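Sulfotransferase (Mycobacterium tuberculosis, PDB 2ZQ5) probably transfers a sulfonate group from the donor PAPS to an acceptor substrate, as members of the sulfotransferase family do. Local coordinates at residues P93-G98 with W228-P233; L250-H255 with Q311-D316; T97-T102 with S234-L239; R211-L216 with A244-A249. All coordinates share one frame; numbering follows the deposited sequence.

Contact 1. Residues P93-G98 with W228-P233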
# COMPACT_ATOMS: atom_id res chain seq x y z
N PRO A 93 7.97 7.56 -13.43
CA PRO A 93 6.86 6.74 -12.93
C PRO A 93 5.78 7.64 -12.33
O PRO A 93 6.08 8.75 -11.88
CB PRO A 93 7.52 5.86 -11.87
CG PRO A 93 8.61 6.77 -11.34
CD PRO A 93 9.18 7.35 -12.62
N ILE A 94 4.54 7.17 -12.34
CA ILE A 94 3.43 7.92 -11.76
C ILE A 94 3.07 7.30 -10.41
O ILE A 94 2.89 6.09 -10.30
CB ILE A 94 2.18 7.88 -12.66
CG1 ILE A 94 2.47 8.62 -13.97
CG2 ILE A 94 1.00 8.51 -11.94
CD1 ILE A 94 1.33 8.57 -14.97
N PHE A 95 2.98 8.15 -9.40
CA PHE A 95 2.61 7.73 -8.05
C PHE A 95 1.31 8.40 -7.64
O PHE A 95 1.20 9.63 -7.64
CB PHE A 95 3.70 8.13 -7.05
CG PHE A 95 4.91 7.24 -7.09
CD1 PHE A 95 5.04 6.19 -6.19
CD2 PHE A 95 5.92 7.45 -8.02
CE1 PHE A 95 6.16 5.36 -6.21
CE2 PHE A 95 7.05 6.62 -8.05
CZ PHE A 95 7.17 5.58 -7.15
N VAL A 96 0.32 7.59 -7.29
CA VAL A 96 -0.97 8.10 -6.84
C VAL A 96 -1.02 7.93 -5.33
O VAL A 96 -0.61 6.90 -4.80
CB VAL A 96 -2.15 7.32 -7.46
CG1 VAL A 96 -3.47 7.84 -6.90
CG2 VAL A 96 -2.13 7.44 -8.97
N THR A 97 -1.51 8.94 -4.63
CA THR A 97 -1.62 8.83 -3.19
C THR A 97 -2.77 9.69 -2.68
O THR A 97 -3.31 10.53 -3.41
CB THR A 97 -0.29 9.19 -2.48
OG1 THR A 97 -0.35 8.77 -1.12
CG2 THR A 97 -0.02 10.69 -2.54
N GLY A 98 -3.13 9.46 -1.42
CA GLY A 98 -4.23 10.18 -0.81
C GLY A 98 -4.90 9.23 0.16
O GLY A 98 -4.51 8.06 0.25
N TRP A 228 5.78 2.84 -15.04
CA TRP A 228 5.17 2.29 -13.84
C TRP A 228 4.13 3.24 -13.27
O TRP A 228 4.29 4.47 -13.31
CB TRP A 228 6.23 2.02 -12.77
CG TRP A 228 6.81 0.64 -12.82
CD1 TRP A 228 7.99 0.26 -13.41
CD2 TRP A 228 6.25 -0.54 -12.25
NE1 TRP A 228 8.19 -1.09 -13.23
CE2 TRP A 228 7.14 -1.60 -12.52
CE3 TRP A 228 5.08 -0.81 -11.53
CZ2 TRP A 228 6.89 -2.91 -12.10
CZ3 TRP A 228 4.83 -2.11 -11.11
CH2 TRP A 228 5.73 -3.15 -11.40
N VAL A 229 3.06 2.66 -12.73
CA VAL A 229 1.99 3.41 -12.09
C VAL A 229 1.83 2.74 -10.73
O VAL A 229 1.58 1.54 -10.64
CB VAL A 229 0.67 3.31 -12.87
CG1 VAL A 229 -0.42 4.07 -12.11
CG2 VAL A 229 0.83 3.88 -14.27
N LEU A 230 1.98 3.54 -9.67
CA LEU A 230 1.87 3.04 -8.30
C LEU A 230 0.81 3.79 -7.52
O LEU A 230 0.44 4.91 -7.88
CB LEU A 230 3.20 3.23 -7.56
CG LEU A 230 4.52 2.64 -8.08
CD1 LEU A 230 4.33 1.16 -8.38
CD2 LEU A 230 5.00 3.38 -9.33
N LYS A 231 0.32 3.17 -6.45
CA LYS A 231 -0.65 3.83 -5.58
C LYS A 231 -0.50 3.29 -4.17
O LYS A 231 -0.42 2.08 -3.97
CB LYS A 231 -2.09 3.61 -6.07
CG LYS A 231 -3.12 4.48 -5.33
CD LYS A 231 -3.78 3.77 -4.16
CE LYS A 231 -4.88 2.83 -4.63
NZ LYS A 231 -5.78 2.41 -3.53
N ASN A 232 -0.44 4.19 -3.19
CA ASN A 232 -0.29 3.77 -1.80
C ASN A 232 -0.35 4.95 -0.85
O ASN A 232 0.12 6.04 -1.17
CB ASN A 232 1.05 3.06 -1.61
CG ASN A 232 1.07 2.20 -0.37
OD1 ASN A 232 0.19 1.36 -0.16
ND2 ASN A 232 2.09 2.39 0.47
N PRO A 233 -0.94 4.75 0.34
CA PRO A 233 -1.02 5.84 1.32
C PRO A 233 0.36 6.30 1.84
O PRO A 233 0.51 7.45 2.25
CB PRO A 233 -1.87 5.25 2.43
CG PRO A 233 -2.80 4.33 1.69
CD PRO A 233 -1.86 3.66 0.71

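Contact 2. Residues L250-H255 with Q311-D316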
# COMPACT_ATOMS: atom_id res chain seq x y z
N LEU A 250 6.21 11.49 -11.09
CA LEU A 250 5.03 12.30 -11.36
C LEU A 250 4.06 11.87 -10.26
O LEU A 250 3.62 10.72 -10.22
CB LEU A 250 4.46 11.97 -12.74
CG LEU A 250 5.46 12.12 -13.89
CD1 LEU A 250 4.81 11.71 -15.20
CD2 LEU A 250 5.95 13.57 -13.96
N VAL A 251 3.74 12.79 -9.36
CA VAL A 251 2.89 12.49 -8.22
C VAL A 251 1.50 13.12 -8.32
O VAL A 251 1.37 14.32 -8.54
CB VAL A 251 3.56 12.96 -6.92
CG1 VAL A 251 2.74 12.52 -5.72
CG2 VAL A 251 4.97 12.39 -6.84
N VAL A 252 0.48 12.29 -8.14
CA VAL A 252 -0.91 12.74 -8.18
C VAL A 252 -1.56 12.49 -6.83
O VAL A 252 -1.58 11.36 -6.34
CB VAL A 252 -1.73 11.97 -9.25
CG1 VAL A 252 -3.17 12.48 -9.27
CG2 VAL A 252 -1.09 12.11 -10.61
N GLN A 253 -2.09 13.55 -6.22
CA GLN A 253 -2.75 13.43 -4.93
C GLN A 253 -4.24 13.69 -5.06
O GLN A 253 -4.66 14.68 -5.67
CB GLN A 253 -2.16 14.43 -3.93
CG GLN A 253 -2.85 14.40 -2.57
CD GLN A 253 -2.29 15.41 -1.60
OE1 GLN A 253 -1.89 16.50 -2.00
NE2 GLN A 253 -2.29 15.07 -0.32
N THR A 254 -5.04 12.79 -4.49
CA THR A 254 -6.49 12.95 -4.53
C THR A 254 -6.92 13.73 -3.30
O THR A 254 -6.26 13.69 -2.26
CB THR A 254 -7.19 11.58 -4.54
OG1 THR A 254 -6.73 10.79 -3.44
CG2 THR A 254 -6.92 10.85 -5.85
N HIS A 255 -8.03 14.45 -3.43
CA HIS A 255 -8.53 15.27 -2.33
C HIS A 255 -10.03 15.14 -2.15
O HIS A 255 -10.78 15.00 -3.11
CB HIS A 255 -8.22 16.75 -2.60
CG HIS A 255 -6.76 17.06 -2.63
ND1 HIS A 255 -6.02 17.28 -1.49
CD2 HIS A 255 -5.90 17.19 -3.67
CE1 HIS A 255 -4.76 17.53 -1.83
NE2 HIS A 255 -4.67 17.48 -3.15
N GLN A 311 5.92 18.47 -11.28
CA GLN A 311 5.84 17.03 -11.05
C GLN A 311 4.69 16.62 -10.14
O GLN A 311 4.61 15.46 -9.73
CB GLN A 311 7.15 16.52 -10.46
CG GLN A 311 8.32 16.59 -11.43
CD GLN A 311 9.64 16.15 -10.82
OE1 GLN A 311 9.81 14.99 -10.43
NE2 GLN A 311 10.58 17.08 -10.71
N PHE A 312 3.79 17.55 -9.84
CA PHE A 312 2.65 17.26 -8.97
C PHE A 312 1.33 17.68 -9.57
O PHE A 312 1.26 18.66 -10.32
CB PHE A 312 2.83 17.97 -7.62
CG PHE A 312 3.98 17.45 -6.81
CD1 PHE A 312 3.78 16.50 -5.81
CD2 PHE A 312 5.28 17.88 -7.08
CE1 PHE A 312 4.85 15.99 -5.09
CE2 PHE A 312 6.35 17.37 -6.37
CZ PHE A 312 6.14 16.42 -5.37
N TYR A 313 0.28 16.94 -9.24
CA TYR A 313 -1.06 17.23 -9.73
C TYR A 313 -2.06 16.90 -8.63
O TYR A 313 -1.96 15.85 -7.99
CB TYR A 313 -1.38 16.40 -10.97
CG TYR A 313 -2.66 16.81 -11.68
CD1 TYR A 313 -2.63 17.71 -12.74
CD2 TYR A 313 -3.90 16.32 -11.26
CE1 TYR A 313 -3.81 18.11 -13.38
CE2 TYR A 313 -5.08 16.72 -11.88
CZ TYR A 313 -5.03 17.61 -12.94
OH TYR A 313 -6.20 17.99 -13.56
N ASP A 314 -3.02 17.79 -8.40
CA ASP A 314 -4.05 17.59 -7.39
C ASP A 314 -5.37 17.29 -8.06
O ASP A 314 -5.82 18.04 -8.94
CB ASP A 314 -4.20 18.84 -6.52
CG ASP A 314 -2.96 19.13 -5.70
OD1 ASP A 314 -2.64 18.33 -4.79
OD2 ASP A 314 -2.29 20.14 -5.98
N VAL A 315 -6.01 16.20 -7.65
CA VAL A 315 -7.29 15.79 -8.20
C VAL A 315 -8.37 15.87 -7.14
O VAL A 315 -8.20 15.35 -6.04
CB VAL A 315 -7.25 14.34 -8.73
CG1 VAL A 315 -8.64 13.91 -9.17
CG2 VAL A 315 -6.27 14.23 -9.88
N ASP A 316 -9.49 16.52 -7.46
CA ASP A 316 -10.59 16.61 -6.52
C ASP A 316 -11.55 15.46 -6.78
O ASP A 316 -11.89 15.18 -7.93
CB ASP A 316 -11.32 17.95 -6.67
CG ASP A 316 -10.53 19.11 -6.12
OD1 ASP A 316 -10.16 19.08 -4.93
OD2 ASP A 316 -10.27 20.07 -6.89

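Contact 3. Residues T97-T102 with S234-L239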
# COMPACT_ATOMS: atom_id res chain seq x y z
N THR A 97 -1.51 8.94 -4.63
CA THR A 97 -1.62 8.83 -3.19
C THR A 97 -2.77 9.69 -2.68
O THR A 97 -3.31 10.53 -3.41
CB THR A 97 -0.29 9.19 -2.48
OG1 THR A 97 -0.35 8.77 -1.12
CG2 THR A 97 -0.02 10.69 -2.54
N GLY A 98 -3.13 9.46 -1.42
CA GLY A 98 -4.23 10.18 -0.81
C GLY A 98 -4.90 9.23 0.16
O GLY A 98 -4.51 8.06 0.25
N LEU A 99 -5.90 9.71 0.89
CA LEU A 99 -6.60 8.87 1.85
C LEU A 99 -7.53 7.88 1.17
O LEU A 99 -7.89 8.05 0.01
CB LEU A 99 -7.44 9.73 2.80
CG LEU A 99 -6.78 10.33 4.03
CD1 LEU A 99 -5.51 11.08 3.66
CD2 LEU A 99 -7.77 11.26 4.72
N VAL A 100 -7.90 6.83 1.90
CA VAL A 100 -8.83 5.87 1.34
C VAL A 100 -10.13 6.65 1.24
O VAL A 100 -10.35 7.61 1.99
CB VAL A 100 -9.01 4.65 2.29
CG1 VAL A 100 -9.56 5.11 3.62
CG2 VAL A 100 -9.93 3.63 1.65
N ARG A 101 -10.98 6.28 0.29
CA ARG A 101 -12.27 6.94 0.06
C ARG A 101 -12.14 8.30 -0.65
O ARG A 101 -13.06 9.11 -0.59
CB ARG A 101 -13.03 7.13 1.38
CG ARG A 101 -13.24 5.86 2.19
CD ARG A 101 -14.02 4.81 1.43
NE ARG A 101 -14.29 3.64 2.27
CZ ARG A 101 -14.73 2.47 1.82
NH1 ARG A 101 -14.95 2.30 0.52
NH2 ARG A 101 -14.95 1.48 2.66
N THR A 102 -11.01 8.54 -1.31
CA THR A 102 -10.82 9.81 -2.03
C THR A 102 -10.63 9.60 -3.53
O THR A 102 -10.33 10.55 -4.26
CB THR A 102 -9.62 10.62 -1.49
OG1 THR A 102 -8.40 9.90 -1.72
CG2 THR A 102 -9.78 10.89 -0.01
N SER A 234 1.35 5.41 1.84
CA SER A 234 2.67 5.77 2.36
C SER A 234 3.33 6.95 1.65
O SER A 234 4.13 7.67 2.24
CB SER A 234 3.63 4.57 2.31
OG SER A 234 4.01 4.30 0.97
N HIS A 235 2.99 7.15 0.39
CA HIS A 235 3.60 8.22 -0.38
C HIS A 235 3.34 9.60 0.22
O HIS A 235 4.08 10.54 -0.04
CB HIS A 235 3.14 8.09 -1.83
CG HIS A 235 3.50 6.76 -2.43
ND1 HIS A 235 2.67 6.06 -3.26
CD2 HIS A 235 4.59 5.99 -2.24
CE1 HIS A 235 3.23 4.89 -3.56
NE2 HIS A 235 4.40 4.83 -2.95
N LEU A 236 2.31 9.70 1.05
CA LEU A 236 2.00 10.96 1.72
C LEU A 236 3.06 11.24 2.79
O LEU A 236 3.48 12.39 2.99
CB LEU A 236 0.65 10.89 2.43
CG LEU A 236 -0.61 10.83 1.57
CD1 LEU A 236 -1.82 10.54 2.46
CD2 LEU A 236 -0.80 12.15 0.83
N PHE A 237 3.48 10.17 3.47
CA PHE A 237 4.44 10.24 4.57
C PHE A 237 5.90 10.18 4.16
O PHE A 237 6.78 10.64 4.90
CB PHE A 237 4.21 9.05 5.52
CG PHE A 237 2.83 8.98 6.11
CD1 PHE A 237 2.59 9.45 7.40
CD2 PHE A 237 1.77 8.42 5.40
CE1 PHE A 237 1.32 9.35 7.97
CE2 PHE A 237 0.50 8.32 5.96
CZ PHE A 237 0.27 8.79 7.25
N ALA A 238 6.17 9.62 2.99
CA ALA A 238 7.55 9.42 2.54
C ALA A 238 7.91 10.08 1.23
O ALA A 238 8.70 9.53 0.46
CB ALA A 238 7.83 7.92 2.46
N LEU A 239 7.37 11.26 0.98
CA LEU A 239 7.66 11.94 -0.27
C LEU A 239 9.15 12.19 -0.50
O LEU A 239 9.63 12.06 -1.62
CB LEU A 239 6.89 13.25 -0.36
CG LEU A 239 7.07 14.01 -1.67
CD1 LEU A 239 6.64 13.13 -2.85
CD2 LEU A 239 6.26 15.30 -1.63

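Contact 4. Residues R211-L216 with A244-A249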
# COMPACT_ATOMS: atom_id res chain seq x y z
N ARG A 211 14.42 -0.34 -1.89
CA ARG A 211 14.06 -1.75 -2.06
C ARG A 211 12.82 -1.84 -2.95
O ARG A 211 12.70 -2.73 -3.80
CB ARG A 211 13.80 -2.40 -0.70
CG ARG A 211 13.66 -3.91 -0.81
CD ARG A 211 13.18 -4.54 0.48
NE ARG A 211 13.00 -5.98 0.30
CZ ARG A 211 13.99 -6.87 0.39
NH1 ARG A 211 15.22 -6.48 0.68
NH2 ARG A 211 13.74 -8.15 0.16
N HIS A 212 11.89 -0.91 -2.76
CA HIS A 212 10.67 -0.84 -3.55
C HIS A 212 11.07 -0.76 -5.03
O HIS A 212 10.54 -1.49 -5.87
CB HIS A 212 9.88 0.41 -3.10
CG HIS A 212 8.64 0.70 -3.89
ND1 HIS A 212 8.66 1.42 -5.06
CD2 HIS A 212 7.34 0.45 -3.62
CE1 HIS A 212 7.42 1.62 -5.48
NE2 HIS A 212 6.60 1.04 -4.62
N ARG A 213 12.04 0.10 -5.33
CA ARG A 213 12.52 0.26 -6.71
C ARG A 213 13.16 -1.01 -7.26
O ARG A 213 12.93 -1.37 -8.41
CB ARG A 213 13.51 1.43 -6.78
CG ARG A 213 14.07 1.67 -8.16
CD ARG A 213 14.80 3.00 -8.24
NE ARG A 213 15.48 3.17 -9.52
CZ ARG A 213 16.59 2.52 -9.85
NH1 ARG A 213 17.15 1.66 -9.00
NH2 ARG A 213 17.15 2.72 -11.04
N ARG A 214 13.95 -1.70 -6.43
CA ARG A 214 14.58 -2.95 -6.87
C ARG A 214 13.49 -3.95 -7.23
O ARG A 214 13.65 -4.74 -8.15
CB ARG A 214 15.47 -3.52 -5.76
CG ARG A 214 16.73 -2.73 -5.48
CD ARG A 214 17.65 -3.52 -4.56
NE ARG A 214 17.99 -4.81 -5.15
CZ ARG A 214 18.71 -5.75 -4.54
NH1 ARG A 214 19.18 -5.54 -3.32
NH2 ARG A 214 18.97 -6.90 -5.16
N ASN A 215 12.38 -3.92 -6.49
CA ASN A 215 11.28 -4.83 -6.79
C ASN A 215 10.56 -4.43 -8.08
O ASN A 215 10.10 -5.30 -8.82
CB ASN A 215 10.31 -4.91 -5.61
CG ASN A 215 10.68 -6.02 -4.65
OD1 ASN A 215 10.90 -7.16 -5.06
ND2 ASN A 215 10.76 -5.70 -3.36
N LEU A 216 10.46 -3.13 -8.36
CA LEU A 216 9.83 -2.71 -9.61
C LEU A 216 10.72 -3.13 -10.78
O LEU A 216 10.22 -3.55 -11.83
CB LEU A 216 9.63 -1.19 -9.65
CG LEU A 216 8.67 -0.58 -8.62
CD1 LEU A 216 8.32 0.84 -9.06
CD2 LEU A 216 7.39 -1.40 -8.52
N ALA A 244 13.84 10.95 -3.67
CA ALA A 244 15.26 10.60 -3.67
C ALA A 244 15.48 9.35 -4.52
O ALA A 244 16.50 9.21 -5.20
CB ALA A 244 15.74 10.35 -2.24
N THR A 245 14.52 8.43 -4.47
CA THR A 245 14.59 7.18 -5.20
C THR A 245 14.14 7.32 -6.66
O THR A 245 14.68 6.66 -7.55
CB THR A 245 13.72 6.12 -4.51
OG1 THR A 245 14.12 6.01 -3.13
CG2 THR A 245 13.89 4.76 -5.17
N TYR A 246 13.16 8.18 -6.88
CA TYR A 246 12.60 8.43 -8.21
C TYR A 246 12.56 9.94 -8.41
O TYR A 246 11.51 10.57 -8.33
CB TYR A 246 11.17 7.88 -8.27
CG TYR A 246 11.02 6.42 -7.88
CD1 TYR A 246 11.30 5.40 -8.79
CD2 TYR A 246 10.56 6.06 -6.61
CE1 TYR A 246 11.12 4.06 -8.45
CE2 TYR A 246 10.38 4.72 -6.26
CZ TYR A 246 10.65 3.73 -7.19
OH TYR A 246 10.45 2.40 -6.87
N PRO A 247 13.73 10.56 -8.69
CA PRO A 247 13.84 12.01 -8.89
C PRO A 247 12.89 12.63 -9.91
O PRO A 247 12.50 13.80 -9.76
CB PRO A 247 15.30 12.18 -9.29
CG PRO A 247 15.99 11.05 -8.58
CD PRO A 247 15.04 9.90 -8.83
N ASP A 248 12.53 11.87 -10.94
CA ASP A 248 11.65 12.35 -12.00
C ASP A 248 10.20 11.88 -11.85
O ASP A 248 9.44 11.90 -12.81
CB ASP A 248 12.19 11.88 -13.35
CG ASP A 248 12.26 10.36 -13.45
OD1 ASP A 248 12.01 9.68 -12.43
OD2 ASP A 248 12.58 9.85 -14.55
N ALA A 249 9.82 11.48 -10.64
CA ALA A 249 8.46 10.99 -10.40
C ALA A 249 7.36 12.01 -10.68
O ALA A 249 7.55 13.22 -10.52
CB ALA A 249 8.34 10.48 -8.97
O HOH W 1 14.75 5.89 -10.43

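Contact 1. Residues P93-G98 with W228-P233
Two parallel neighbours in the central sheet of the sulfotransferase fold, strands 94-97 and 228-231, run in register, the directions of the two segments differing by 15°. The tight part is the middle. I94 N meets W228 O (2.9 Å), L230 N meets I94 O (2.8 Å) and V96 N meets L230 O (2.7 Å). The first bond lies in its carbonyl plane and the second nearly along the C=O axis, whereas V96 N stands above the plane of the L230 carbonyl. F95 and L230 share one face of the sheet. Each has its CG anti to the carbonyl carbon, so the two side chains run side by side, and L230 CD2 rides over the F95 ring, 3.9 Å from its centroid, in a CH-pi contact. H212 of helix 206-219 packs on both. On the other face, K231 CG touches V96 CB (3.7 Å), then the chain bends and carries NZ to a salt bridge with E173 and hydrogen bonds with T104 and T105.

Beyond V96 the pairing loosens towards partly exposed P233. T97 CA and N232 CA stand 5.4 Å apart, and N232 N reaches V96 O across a longer 3.2 Å. The T97 hydroxyl spans this widening: OG1, anti to its own backbone N, donates to N232 O at 2.8 Å, in the carbonyl plane and on a lone pair.

Contact 2. Residues L250-H255 with Q311-D316
Strand 312-316 is the outermost strand on its side of the parallel sulfotransferase sheet, and strand 250-255 pairs with it in register. Five backbone bonds join them, starting at V251 N to Q311 O (2.8 Å) and ending at H255 N to V315 O. On the face of V252 and V315, V252 CG1 meets V315 CG2 at 3.6 Å. The opposite face carries V251 against F312 and, further along, H255.

H255 leaves the backbone with CG anti to the carbonyl carbon (chi1 -64°), which turns the imidazole back along the strand pair. Its CB lies 3.7 Å from V315 O and close to D316 OD1. CG passes the same V315 carbonyl more loosely, CD2 rests 3.7 Å from D314 CB, and CE1 skirts D314 OD1. The other oxygen of D314, OD2, forms a salt bridge with R304 of helix 282-304, so the aspartate is held from two sides; its charge might favour a protonated histidine, though the arginine would temper this. At the tip, D314 OD1 sits in the imidazole plane but is met from above its own carboxylate plane: H255 NE2 donates to D314 OD1 at 2.7 Å, with 162° at the hydrogen.

Contact 3. Residues T97-T102 with S234-L239
The P-loop-like turn between strand 94-97 and helix 104-111, which in related sulfotransferases binds the 5'-phosphate of PAPS, rests here on the short, weakly bonded helix 234-237. T97 points at that helix, and T97 and L236 carry the largest shares of the contact. T97 CB faces H235 CB at 3.7 Å and approaches the edge of the H235 imidazole near the ring plane. OG1 sits 3.4 Å from L236 CG, an apolar touch by a hydroxyl already donating to N232 O. CG2 occupies the crowded position between the backbone N and the carbonyl carbon, and from there meets L236 CD2 at 3.8 Å. Both branches of T97 thus lean on one side of the leucine, the two side chains crossing obliquely.

G98 follows with phi 147°, a backbone angle at which a CB would be jammed against the carbonyl O of T97; its own carbonyl carbon lies 4.1 Å from L236 CD1. At L99 the CG is anti to the carbonyl carbon, and the side chain crosses L236 at about a right angle, with CD1 meeting CD1 at 3.9 Å. L297 and F300 of helix 282-304 pack beside this pair, against L99 and L236 respectively.

From L99 the chain enters a type II beta turn that carries V100 and R101 away from the helix; the R101 carbonyl O receives a bond from R256 NH1. T102 closes the turn. Its hydroxyl also bonds to T254 OG1 on the neighbouring strand, and it donates to the carbonyl that opens the turn, T102 OG1 to L99 O at 2.6 Å, on a lone pair.

Contact 4. Residues R211-L216 with A244-A249
The Y246 ring carries T245 CG2 over one face, 3.7 Å above the plane and offset toward the rim, so the threonine just before it in sequence covers part of its neighbour. At the edge of the same ring, near its plane, lies H212 ND1. The H212 imidazole in turn receives Y246 OH at its own edge and in plane. The two rings therefore meet rim to rim, planes at 85° and centroids 5.9 Å apart, with neither stacked on the other. One hydrogen bond holds them: H212 ND1 to Y246 OH, 2.7 Å. H212 has CG anti to its backbone N (chi1 175°), which sends the imidazole from helix 206-219 toward the tyrosine.

The phenol tip is packed closely against successive turns of that helix. R213 CB comes within 3.2 Å of Y246 OH, and L216 CD1 approaches the same oxygen at 3.4 Å. R213 then runs out extended from CG to NE, crossing the tyrosine ring obliquely, and slides past T245 in the opposite direction, its CD 3.7 Å from T245 CG2. A water joins the two segments beyond: it accepts from R213 NE and donates to T245 O, each at 3.0 Å.

The contact thus ties helix 206-219 to the end of helix 239-245 and the type I turn Y246 to A249 that leads into strand 250-255. Either H212 or Y246 could give the proton to their bond, so the pair would suit more than one imidazole tautomer.

Overall arrangement
Contacts 1 and 2, centres 10 Å apart, belong to one parallel sheet: strands 94-97 and 250-255 are neighbours, joined by bonds such as F95 N to L250 O, so the two pairings make four adjacent strands. Contact 3 shares T97 and G98 with contact 1, its centre about 9 Å away, where strands 94-97 and 227-231 give way to the P-loop-like turn and helix 234-237. Contact 4 sits beside the sheet, centre about 12 Å from that of contact 1, and F95 touches both H235 and Y246. Contacts 1 and 3 each interleave with contact 4 along the chain; contact 2 opens after all three have closed. Together they connect the sheet core to the probable PAPS-binding loop and a flanking helix.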